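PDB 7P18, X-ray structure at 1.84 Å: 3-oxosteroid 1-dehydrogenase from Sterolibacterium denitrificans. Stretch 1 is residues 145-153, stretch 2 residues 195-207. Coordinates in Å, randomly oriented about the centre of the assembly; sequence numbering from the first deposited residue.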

ATOM      1  N   GLU A 145     -23.004   7.278  -7.261  1.00 37.68           N
ATOM      2  CA  GLU A 145     -21.744   6.497  -7.469  1.00 33.84           C
ATOM      3  C   GLU A 145     -21.031   6.220  -6.144  1.00 30.22           C
ATOM      4  O   GLU A 145     -20.177   5.303  -6.108  1.00 30.74           O
ATOM      5  CB  GLU A 145     -20.859   7.174  -8.515  1.00 35.04           C
ATOM      6  CG  GLU A 145     -21.391   6.988  -9.929  1.00 39.45           C
ATOM      7  CD  GLU A 145     -21.566   5.543 -10.364  1.00 40.31           C
ATOM      8  OE1 GLU A 145     -20.905   4.647  -9.781  1.00 44.33           O
ATOM      9  OE2 GLU A 145     -22.400   5.314 -11.246  1.00 45.74           O
ATOM     10  N   PHE A 146     -21.384   6.902  -5.057  1.00 32.65           N
ATOM     11  CA  PHE A 146     -20.885   6.544  -3.715  1.00 34.90           C
ATOM     12  C   PHE A 146     -21.168   5.063  -3.437  1.00 33.62           C
ATOM     13  O   PHE A 146     -20.303   4.382  -2.847  1.00 33.30           O
ATOM     14  CB  PHE A 146     -21.453   7.461  -2.637  1.00 35.55           C
ATOM     15  CG  PHE A 146     -20.995   7.076  -1.256  1.00 35.19           C
ATOM     16  CD1 PHE A 146     -19.645   7.101  -0.936  1.00 34.05           C
ATOM     17  CD2 PHE A 146     -21.903   6.636  -0.295  1.00 38.37           C
ATOM     18  CE1 PHE A 146     -19.206   6.741   0.321  1.00 35.32           C
ATOM     19  CE2 PHE A 146     -21.453   6.219   0.946  1.00 36.71           C
ATOM     20  CZ  PHE A 146     -20.118   6.314   1.266  1.00 40.58           C
ATOM     21  N   ALA A 147     -22.298   4.538  -3.922  1.00 32.87           N
ATOM     22  CA  ALA A 147     -22.726   3.143  -3.649  1.00 35.13           C
ATOM     23  C   ALA A 147     -21.692   2.147  -4.186  1.00 34.29           C
ATOM     24  O   ALA A 147     -21.627   1.037  -3.655  1.00 34.53           O
ATOM     25  CB  ALA A 147     -24.098   2.887  -4.255  1.00 35.15           C
ATOM     26  N   ASN A 148     -20.903   2.538  -5.196  1.00 32.64           N
ATOM     27  CA  ASN A 148     -19.966   1.632  -5.916  1.00 29.16           C
ATOM     28  C   ASN A 148     -18.497   1.850  -5.516  1.00 28.52           C
ATOM     29  O   ASN A 148     -17.631   1.143  -6.085  1.00 29.97           O
ATOM     30  CB  ASN A 148     -20.178   1.787  -7.420  1.00 31.62           C
ATOM     31  CG  ASN A 148     -21.581   1.393  -7.836  1.00 36.55           C
ATOM     32  OD1 ASN A 148     -22.102   0.372  -7.370  1.00 30.58           O
ATOM     33  ND2 ASN A 148     -22.161   2.179  -8.736  1.00 32.22           N
ATOM     34  N   LEU A 149     -18.212   2.727  -4.550  1.00 28.57           N
ATOM     35  CA  LEU A 149     -16.842   2.909  -3.991  1.00 29.47           C
ATOM     36  C   LEU A 149     -16.465   1.672  -3.171  1.00 28.83           C
ATOM     37  O   LEU A 149     -17.273   1.249  -2.281  1.00 28.89           O
ATOM     38  CB  LEU A 149     -16.802   4.179  -3.138  1.00 28.38           C
ATOM     39  CG  LEU A 149     -15.524   4.447  -2.331  1.00 30.67           C
ATOM     40  CD1 LEU A 149     -14.309   4.639  -3.228  1.00 29.19           C
ATOM     41  CD2 LEU A 149     -15.703   5.672  -1.456  1.00 31.12           C
ATOM     42  N   ARG A 150     -15.287   1.106  -3.427  1.00 25.58           N
ATOM     43  CA  ARG A 150     -14.696   0.082  -2.520  1.00 25.60           C
ATOM     44  C   ARG A 150     -14.416   0.758  -1.184  1.00 28.05           C
ATOM     45  O   ARG A 150     -13.660   1.757  -1.183  1.00 27.56           O
ATOM     46  CB  ARG A 150     -13.432  -0.562  -3.097  1.00 25.63           C
ATOM     47  CG  ARG A 150     -12.894  -1.695  -2.229  1.00 24.57           C
ATOM     48  CD  ARG A 150     -11.898  -2.572  -2.967  1.00 25.78           C
ATOM     49  NE  ARG A 150     -12.510  -3.200  -4.135  1.00 26.28           N
ATOM     50  CZ  ARG A 150     -13.259  -4.312  -4.079  1.00 28.81           C
ATOM     51  NH1 ARG A 150     -13.493  -4.888  -2.906  1.00 26.80           N
ATOM     52  NH2 ARG A 150     -13.808  -4.815  -5.172  1.00 26.79           N
ATOM     53  N   MET A 151     -15.033   0.312  -0.083  1.00 27.12           N
ATOM     54  CA  MET A 151     -15.044   1.117   1.163  1.00 28.03           C
ATOM     55  C   MET A 151     -13.806   0.816   1.997  1.00 26.73           C
ATOM     56  O   MET A 151     -13.297  -0.329   1.990  1.00 28.98           O
ATOM     57  CB  MET A 151     -16.317   0.892   1.982  1.00 32.84           C
ATOM     58  CG  MET A 151     -17.565   1.322   1.245  1.00 29.78           C
ATOM     59  SD  MET A 151     -17.701   3.076   0.826  1.00 33.64           S
ATOM     60  CE  MET A 151     -17.499   3.818   2.433  1.00 36.62           C
ATOM     61  N   ALA A 152     -13.334   1.838   2.690  1.00 26.31           N
ATOM     62  CA  ALA A 152     -12.185   1.786   3.613  1.00 29.42           C
ATOM     63  C   ALA A 152     -12.414   0.663   4.629  1.00 31.59           C
ATOM     64  O   ALA A 152     -13.555   0.490   5.115  1.00 28.39           O
ATOM     65  CB  ALA A 152     -11.988   3.128   4.288  1.00 27.87           C
ATOM     66  N   TYR A 153     -11.353  -0.069   4.942  1.00 32.17           N
ATOM     67  CA  TYR A 153     -11.296  -1.018   6.082  1.00 34.85           C
ATOM     68  C   TYR A 153     -11.566  -0.237   7.383  1.00 40.56           C
ATOM     69  O   TYR A 153     -11.046   0.882   7.562  1.00 36.95           O
ATOM     70  CB  TYR A 153      -9.953  -1.740   6.087  1.00 36.30           C
ATOM     71  CG  TYR A 153      -9.609  -2.577   4.874  1.00 37.50           C
ATOM     72  CD1 TYR A 153     -10.555  -3.319   4.172  1.00 38.95           C
ATOM     73  CD2 TYR A 153      -8.285  -2.690   4.468  1.00 35.36           C
ATOM     74  CE1 TYR A 153     -10.201  -4.128   3.096  1.00 33.12           C
ATOM     75  CE2 TYR A 153      -7.920  -3.496   3.403  1.00 33.51           C
ATOM     76  CZ  TYR A 153      -8.878  -4.218   2.709  1.00 33.93           C
ATOM     77  OH  TYR A 153      -8.467  -5.026   1.671  1.00 33.66           O
ATOM     78  N   PRO A 195     -28.117  15.918   8.095  1.00 69.98           N
ATOM     79  CA  PRO A 195     -28.902  15.556   6.911  1.00 69.56           C
ATOM     80  C   PRO A 195     -28.426  14.188   6.370  1.00 72.18           C
ATOM     81  O   PRO A 195     -29.261  13.356   6.001  1.00 70.33           O
ATOM     82  CB  PRO A 195     -28.706  16.716   5.922  1.00 62.70           C
ATOM     83  CG  PRO A 195     -27.951  17.798   6.682  1.00 61.01           C
ATOM     84  CD  PRO A 195     -27.507  17.257   8.026  1.00 61.34           C
ATOM     85  N   TRP A 196     -27.106  13.949   6.420  1.00 66.19           N
ATOM     86  CA  TRP A 196     -26.410  12.743   5.889  1.00 57.71           C
ATOM     87  C   TRP A 196     -26.503  11.559   6.869  1.00 54.22           C
ATOM     88  O   TRP A 196     -26.699  10.422   6.399  1.00 52.13           O
ATOM     89  CB  TRP A 196     -24.942  13.073   5.548  1.00 55.17           C
ATOM     90  CG  TRP A 196     -24.155  11.871   5.123  1.00 45.71           C
ATOM     91  CD1 TRP A 196     -23.550  10.951   5.929  1.00 41.54           C
ATOM     92  CD2 TRP A 196     -23.909  11.453   3.772  1.00 39.99           C
ATOM     93  NE1 TRP A 196     -22.939   9.985   5.166  1.00 48.16           N
ATOM     94  CE2 TRP A 196     -23.142  10.269   3.839  1.00 42.40           C
ATOM     95  CE3 TRP A 196     -24.242  11.974   2.520  1.00 39.57           C
ATOM     96  CZ2 TRP A 196     -22.705   9.596   2.699  1.00 40.44           C
ATOM     97  CZ3 TRP A 196     -23.829  11.296   1.390  1.00 40.96           C
ATOM     98  CH2 TRP A 196     -23.043  10.143   1.480  1.00 39.77           C
ATOM     99  N   ARG A 197     -26.304  11.780   8.172  1.00 53.08           N
ATOM    100  CA  ARG A 197     -26.368  10.712   9.208  1.00 53.75           C
ATOM    101  C   ARG A 197     -27.642   9.864   9.023  1.00 61.76           C
ATOM    102  O   ARG A 197     -27.642   8.697   9.477  1.00 57.31           O
ATOM    103  CB  ARG A 197     -26.355  11.319  10.614  1.00 51.80           C
ATOM    104  CG  ARG A 197     -24.972  11.610  11.174  1.00 53.07           C
ATOM    105  CD  ARG A 197     -24.280  10.377  11.739  1.00 50.64           C
ATOM    106  NE  ARG A 197     -23.890   9.436  10.692  1.00 58.89           N
ATOM    107  CZ  ARG A 197     -22.895   9.623   9.815  1.00 55.85           C
ATOM    108  NH1 ARG A 197     -22.158  10.723   9.852  1.00 53.26           N
ATOM    109  NH2 ARG A 197     -22.648   8.710   8.901  1.00 53.19           N
ATOM    110  N   LEU A 198     -28.677  10.423   8.383  1.00 65.72           N
ATOM    111  CA  LEU A 198     -30.024   9.798   8.269  1.00 74.66           C
ATOM    112  C   LEU A 198     -30.105   8.860   7.056  1.00 82.84           C
ATOM    113  O   LEU A 198     -31.034   8.034   7.036  1.00 88.43           O
ATOM    114  CB  LEU A 198     -31.091  10.895   8.187  1.00 74.51           C
ATOM    115  CG  LEU A 198     -31.330  11.666   9.487  1.00 77.52           C
ATOM    116  CD1 LEU A 198     -32.322  12.799   9.283  1.00 76.10           C
ATOM    117  CD2 LEU A 198     -31.791  10.734  10.600  1.00 75.30           C
ATOM    118  N   LYS A 199     -29.175   8.940   6.096  1.00 73.57           N
ATOM    119  CA  LYS A 199     -29.208   8.053   4.899  1.00 68.42           C
ATOM    120  C   LYS A 199     -28.022   7.086   4.903  1.00 62.33           C
ATOM    121  O   LYS A 199     -28.108   6.103   4.155  1.00 68.63           O
ATOM    122  CB  LYS A 199     -29.277   8.852   3.596  1.00 70.83           C
ATOM    123  CG  LYS A 199     -28.681  10.247   3.660  1.00 74.32           C
ATOM    124  CD  LYS A 199     -28.722  10.965   2.346  1.00 76.22           C
ATOM    125  CE  LYS A 199     -27.791  10.354   1.324  1.00 79.69           C
ATOM    126  NZ  LYS A 199     -27.897  11.072   0.034  1.00 81.86           N
ATOM    127  N   SER A 200     -27.000   7.290   5.744  1.00 56.96           N
ATOM    128  CA  SER A 200     -25.771   6.443   5.760  1.00 50.95           C
ATOM    129  C   SER A 200     -25.105   6.428   7.138  1.00 40.69           C
ATOM    130  O   SER A 200     -25.001   7.491   7.763  1.00 45.04           O
ATOM    131  CB  SER A 200     -24.804   6.924   4.692  1.00 52.14           C
ATOM    132  OG  SER A 200     -23.805   5.950   4.455  1.00 49.31           O
ATOM    133  N   ARG A 201     -24.618   5.265   7.559  1.00 41.24           N
ATOM    134  CA  ARG A 201     -23.729   5.058   8.739  1.00 46.92           C
ATOM    135  C   ARG A 201     -22.243   5.253   8.352  1.00 46.91           C
ATOM    136  O   ARG A 201     -21.396   5.229   9.256  1.00 44.65           O
ATOM    137  CB  ARG A 201     -23.951   3.667   9.334  1.00 57.15           C
ATOM    138  CG  ARG A 201     -25.423   3.329   9.550  1.00 67.76           C
ATOM    139  CD  ARG A 201     -25.687   2.228  10.568  1.00 69.17           C
ATOM    140  NE  ARG A 201     -25.117   2.510  11.878  1.00 72.14           N
ATOM    141  CZ  ARG A 201     -25.572   3.416  12.749  1.00 82.60           C
ATOM    142  NH1 ARG A 201     -26.631   4.159  12.468  1.00 90.86           N
ATOM    143  NH2 ARG A 201     -24.960   3.582  13.912  1.00 89.16           N
ATOM    144  N   HIS A 202     -21.928   5.379   7.059  1.00 42.72           N
ATOM    145  CA  HIS A 202     -20.568   5.721   6.542  1.00 38.23           C
ATOM    146  C   HIS A 202     -20.326   7.222   6.714  1.00 36.25           C
ATOM    147  O   HIS A 202     -21.235   8.014   6.385  1.00 36.31           O
ATOM    148  CB  HIS A 202     -20.439   5.372   5.053  1.00 33.46           C
ATOM    149  CG  HIS A 202     -20.523   3.914   4.758  1.00 31.27           C
ATOM    150  ND1 HIS A 202     -19.761   2.983   5.439  1.00 34.28           N
ATOM    151  CD2 HIS A 202     -21.233   3.238   3.830  1.00 34.26           C
ATOM    152  CE1 HIS A 202     -20.011   1.780   4.956  1.00 38.02           C
ATOM    153  NE2 HIS A 202     -20.925   1.918   3.961  1.00 37.54           N
ATOM    154  N   ASP A 203     -19.124   7.605   7.155  1.00 39.57           N
ATOM    155  CA  ASP A 203     -18.713   9.030   7.138  1.00 35.20           C
ATOM    156  C   ASP A 203     -18.789   9.491   5.692  1.00 36.49           C
ATOM    157  O   ASP A 203     -18.269   8.790   4.788  1.00 38.04           O
ATOM    158  CB  ASP A 203     -17.330   9.216   7.765  1.00 34.10           C
ATOM    159  CG  ASP A 203     -16.948  10.647   8.056  1.00 30.07           C
ATOM    160  OD1 ASP A 203     -17.632  11.572   7.553  1.00 32.51           O
ATOM    161  OD2 ASP A 203     -15.914  10.814   8.733  1.00 31.51           O
ATOM    162  N   ARG A 204     -19.489  10.596   5.480  1.00 35.16           N
ATOM    163  CA  ARG A 204     -19.586  11.317   4.194  1.00 35.28           C
ATOM    164  C   ARG A 204     -18.186  11.793   3.742  1.00 31.91           C
ATOM    165  O   ARG A 204     -17.939  11.905   2.514  1.00 36.76           O
ATOM    166  CB  ARG A 204     -20.495  12.528   4.410  1.00 38.96           C
ATOM    167  CG  ARG A 204     -20.663  13.394   3.177  1.00 39.95           C
ATOM    168  CD  ARG A 204     -21.863  14.300   3.322  1.00 44.83           C
ATOM    169  NE  ARG A 204     -21.616  15.326   4.303  1.00 45.32           N
ATOM    170  CZ  ARG A 204     -21.165  16.538   4.026  1.00 45.85           C
ATOM    171  NH1 ARG A 204     -20.888  16.893   2.783  1.00 43.69           N
ATOM    172  NH2 ARG A 204     -20.986  17.400   5.008  1.00 47.08           N
ATOM    173  N   LYS A 205     -17.384  12.204   4.708  1.00 34.33           N
ATOM    174  CA  LYS A 205     -15.968  12.586   4.498  1.00 37.41           C
ATOM    175  C   LYS A 205     -15.157  11.299   4.411  1.00 33.20           C
ATOM    176  O   LYS A 205     -15.256  10.432   5.332  1.00 33.81           O
ATOM    177  CB  LYS A 205     -15.433  13.480   5.615  1.00 37.70           C
ATOM    178  CG  LYS A 205     -16.162  14.803   5.798  1.00 40.92           C
ATOM    179  CD  LYS A 205     -16.128  15.642   4.577  1.00 45.51           C
ATOM    180  CE  LYS A 205     -16.852  16.948   4.769  1.00 53.58           C
ATOM    181  NZ  LYS A 205     -16.406  17.938   3.766  1.00 57.03           N
ATOM    182  N   ARG A 206     -14.372  11.187   3.349  1.00 31.60           N
ATOM    183  CA  ARG A 206     -13.447  10.048   3.152  1.00 29.03           C
ATOM    184  C   ARG A 206     -12.006  10.553   3.308  1.00 29.10           C
ATOM    185  O   ARG A 206     -11.701  11.688   2.928  1.00 29.44           O
ATOM    186  CB  ARG A 206     -13.733   9.414   1.786  1.00 26.82           C
ATOM    187  CG  ARG A 206     -15.195   9.137   1.456  1.00 27.98           C
ATOM    188  CD  ARG A 206     -15.939   8.357   2.523  1.00 29.33           C
ATOM    189  NE  ARG A 206     -15.322   7.096   2.879  1.00 31.62           N
ATOM    190  CZ  ARG A 206     -15.519   6.420   4.014  1.00 35.86           C
ATOM    191  NH1 ARG A 206     -16.331   6.869   4.958  1.00 33.50           N
ATOM    192  NH2 ARG A 206     -14.889   5.277   4.212  1.00 34.49           N
ATOM    193  N   GLY A 207     -11.156   9.699   3.854  1.00 27.99           N
ATOM    194  CA  GLY A 207      -9.722   9.943   4.066  1.00 25.12           C
ATOM    195  C   GLY A 207      -8.861   8.905   3.383  1.00 26.86           C
ATOM    196  O   GLY A 207      -9.399   7.883   2.889  1.00 24.41           O
TER
HETATM  197  O   HOH W   1     -15.369   2.599   5.177  1.00 32.59           O

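Phe146, Arg206 and Met151 cover most of the surface in this contact, which has no direct hydrogen bond between the stretches and rests on packing. Phe146, in a 3-10 segment, has its CA-to-CB bond directed toward the second stretch; its chi1 is t. Its flat, apolar ring suits the place, offering a face to Trp196 and an edge to His202. Trp196 points an edge at that face; the centroids of the Phe146 ring and the Trp196 six-membered ring are 5.7 Å apart, with planes at 65°. The indole can pack this way while its polar group is satisfied, since Trp196 NE1 donates to His202 O at 2.9 Å. At the edge of the phenyl ring, His202 CB comes within 3.9 Å of Phe146 CZ.

Met151 suits its place because an unbranched, flexible thioether can fold through three m torsions and set its methyl against two flat groups. Met151 CE sits 3.8 Å from the centroid of the His202 ring, nearly on its normal, a CH-pi contact, and also lies over one face of the Arg206 guanidinium, 3.5 Å from Arg206 NH2.

Arg206 is buried, so its charge needs polar partners: Arg206 NH1 donates to Asp203 O at 2.7 Å. Ala152 CB, a small apolar methyl, lies at the guanidinium edge, 3.6 Å from Arg206 NH2. One water bridges the stretches, donating to Ala152 O at 2.8 Å and accepting a weak bond from Arg206 NH2 at 2.9 Å.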